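Long-range contact in Adenylate/guanylate cyclase/hydrolase, alpha/beta fold family (PDB 3MR7), which probably acts as an adenylate cyclase, converting ATP to cyclic AMP, the part crystallised being its class III-type cyclase catalytic domain: residues 147-152 / 168-173. Numbering follows the deposited sequence.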
loop_
_atom_site.group_PDB
_atom_site.type_symbol
_atom_site.label_atom_id
_atom_site.label_comp_id
_atom_site.label_asym_id
_atom_site.label_seq_id
_atom_site.Cartn_x
_atom_site.Cartn_y
_atom_site.Cartn_z
ATOM N N SER A 147 6.768 25.003 7.272
ATOM C CA SER A 147 7.865 24.770 8.227
ATOM C C SER A 147 8.196 23.293 8.404
ATOM O O SER A 147 9.347 22.933 8.680
ATOM C CB SER A 147 7.529 25.365 9.587
ATOM O OG SER A 147 6.134 25.273 9.788
ATOM N N GLU A 148 7.183 22.445 8.268
ATOM C CA GLU A 148 7.354 21.004 8.393
ATOM C C GLU A 148 8.393 20.473 7.405
ATOM O O GLU A 148 8.391 20.836 6.224
ATOM C CB GLU A 148 6.026 20.289 8.196
ATOM C CG GLU A 148 5.075 20.398 9.358
ATOM C CD GLU A 148 4.137 21.562 9.250
ATOM O OE1 GLU A 148 4.541 22.601 8.687
ATOM O OE2 GLU A 148 2.991 21.438 9.732
ATOM N N PRO A 149 9.300 19.619 7.895
ATOM C CA PRO A 149 10.406 19.081 7.098
ATOM C C PRO A 149 10.046 17.818 6.299
ATOM O O PRO A 149 9.243 16.992 6.726
ATOM C CB PRO A 149 11.442 18.731 8.163
ATOM C CG PRO A 149 10.619 18.347 9.351
ATOM C CD PRO A 149 9.392 19.223 9.314
ATOM N N PHE A 150 10.671 17.681 5.136
ATOM C CA PHE A 150 10.518 16.505 4.302
ATOM C C PHE A 150 11.854 15.864 4.080
ATOM O O PHE A 150 12.868 16.527 4.137
ATOM C CB PHE A 150 9.921 16.877 2.948
ATOM C CG PHE A 150 8.468 17.132 3.009
ATOM C CD1 PHE A 150 7.576 16.206 2.516
ATOM C CD2 PHE A 150 7.989 18.269 3.635
ATOM C CE1 PHE A 150 6.228 16.429 2.598
ATOM C CE2 PHE A 150 6.659 18.491 3.729
ATOM C CZ PHE A 150 5.760 17.567 3.211
ATOM N N THR A 151 11.825 14.573 3.791
ATOM C CA THR A 151 13.004 13.797 3.568
ATOM C C THR A 151 12.969 13.109 2.212
ATOM O O THR A 151 12.020 12.398 1.913
ATOM C CB THR A 151 13.012 12.691 4.564
ATOM O OG1 THR A 151 13.072 13.269 5.864
ATOM C CG2 THR A 151 14.197 11.776 4.318
ATOM N N ASP A 152 14.014 13.306 1.417
ATOM C CA ASP A 152 14.159 12.648 0.135
ATOM C C ASP A 152 14.034 11.141 0.359
ATOM O O ASP A 152 14.630 10.587 1.263
ATOM C CB ASP A 152 15.513 13.036 -0.503
ATOM C CG ASP A 152 15.706 12.484 -1.911
ATOM O OD1 ASP A 152 15.151 11.416 -2.269
ATOM O OD2 ASP A 152 16.457 13.126 -2.675
ATOM N N TRP A 168 9.378 12.760 -1.866
ATOM C CA TRP A 168 9.728 13.335 -0.578
ATOM C C TRP A 168 8.628 12.986 0.393
ATOM O O TRP A 168 7.442 12.956 0.030
ATOM C CB TRP A 168 9.820 14.843 -0.698
ATOM C CG TRP A 168 10.906 15.269 -1.605
ATOM C CD1 TRP A 168 10.888 15.268 -2.969
ATOM C CD2 TRP A 168 12.184 15.756 -1.218
ATOM N NE1 TRP A 168 12.078 15.723 -3.456
ATOM C CE2 TRP A 168 12.897 16.030 -2.403
ATOM C CE3 TRP A 168 12.796 16.005 0.022
ATOM C CZ2 TRP A 168 14.205 16.528 -2.390
ATOM C CZ3 TRP A 168 14.082 16.500 0.037
ATOM C CH2 TRP A 168 14.784 16.752 -1.160
ATOM N N GLN A 169 9.017 12.741 1.632
ATOM C CA GLN A 169 8.070 12.314 2.645
ATOM C C GLN A 169 8.182 13.063 3.953
ATOM O O GLN A 169 9.262 13.393 4.429
ATOM C CB GLN A 169 8.228 10.819 2.929
ATOM C CG GLN A 169 7.194 10.265 3.895
ATOM C CD GLN A 169 7.374 8.793 4.122
ATOM O OE1 GLN A 169 8.348 8.375 4.747
ATOM N NE2 GLN A 169 6.447 7.986 3.607
ATOM N N TRP A 170 7.034 13.296 4.551
ATOM C CA TRP A 170 6.971 13.869 5.862
ATOM C C TRP A 170 6.233 12.903 6.758
ATOM O O TRP A 170 5.200 12.348 6.382
ATOM C CB TRP A 170 6.212 15.175 5.789
ATOM C CG TRP A 170 5.837 15.702 7.115
ATOM C CD1 TRP A 170 6.558 16.554 7.904
ATOM C CD2 TRP A 170 4.633 15.429 7.815
ATOM N NE1 TRP A 170 5.873 16.821 9.059
ATOM C CE2 TRP A 170 4.685 16.144 9.028
ATOM C CE3 TRP A 170 3.503 14.662 7.527
ATOM C CZ2 TRP A 170 3.666 16.105 9.945
ATOM C CZ3 TRP A 170 2.513 14.618 8.428
ATOM C CH2 TRP A 170 2.590 15.333 9.631
ATOM N N VAL A 171 6.782 12.674 7.936
ATOM C CA VAL A 171 6.083 11.903 8.940
ATOM C C VAL A 171 5.910 12.779 10.135
ATOM O O VAL A 171 6.691 13.682 10.367
ATOM C CB VAL A 171 6.845 10.641 9.380
ATOM C CG1 VAL A 171 7.315 9.864 8.175
ATOM C CG2 VAL A 171 8.008 11.007 10.278
ATOM N N PRO A 172 4.859 12.525 10.896
ATOM C CA PRO A 172 4.637 13.317 12.102
ATOM C C PRO A 172 5.763 13.120 13.089
ATOM O O PRO A 172 6.507 12.128 13.000
ATOM C CB PRO A 172 3.329 12.768 12.656
ATOM C CG PRO A 172 3.024 11.556 11.828
ATOM C CD PRO A 172 3.716 11.674 10.548
ATOM N N ASP A 173 5.875 14.073 14.009
ATOM C CA ASP A 173 6.951 14.121 14.978
ATOM C C ASP A 173 7.274 12.749 15.568
ATOM O O ASP A 173 8.381 12.533 16.052
ATOM C CB ASP A 173 6.615 15.132 16.081
ATOM C CG ASP A 173 6.763 16.595 15.618
ATOM O OD1 ASP A 173 7.650 17.308 16.140
ATOM O OD2 ASP A 173 5.991 17.039 14.742
HETATM O O HOH W 1 8.979 14.394 8.390
HETATM O O HOH W 2 10.553 12.601 7.485
#
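F150 lies over the start of the W170 side chain: W170 CB sits above one face of the phenyl ring, 3.6 Å from its centroid and 17° off the normal, in a CH-pi contact shifted toward CE1 and CZ. The phenyl and the five-membered ring of W170 meet obliquely, planes at 41°. W170 CG is anti to the backbone N (chi1 168°), and the indole beyond it runs alongside E148 and P149. There P149 O meets its rim in the ring plane, 3.0 Å from W170 CD1, while E148 CB approaches W170 NE1 obliquely at 3.6 Å. The bent E148 chain continues past the indole to a hydrogen bond between OE2 and Q79. At the other end, D152 crosses W168 with CB over the six-membered ring, 3.9 Å from its centroid, a second CH-pi contact. Beyond CB, D152 OD2 forms a salt bridge with R166 and OD1 accepts a hydrogen bond from G154 N. Between the aromatic residues, T151 and Q169 form an antiparallel hydrogen-bonded pair, with T151 N to Q169 O at 2.9 Å and Q169 N to T151 O at 3.0 Å. Beyond F150 and W170 the chains diverge, and a water bridges P149 O and V171 N. The contact lies at the open end of the beta hairpin made by strands 151-158 and 161-170, at the surface of the cyclase catalytic domain. Strand 132-135 flanks 161-170 on its other edge, V134 touching F150 and W168; H139 of helix 136-142 stacks on W168, and helix 67-84 packs L75 against E148 and W170.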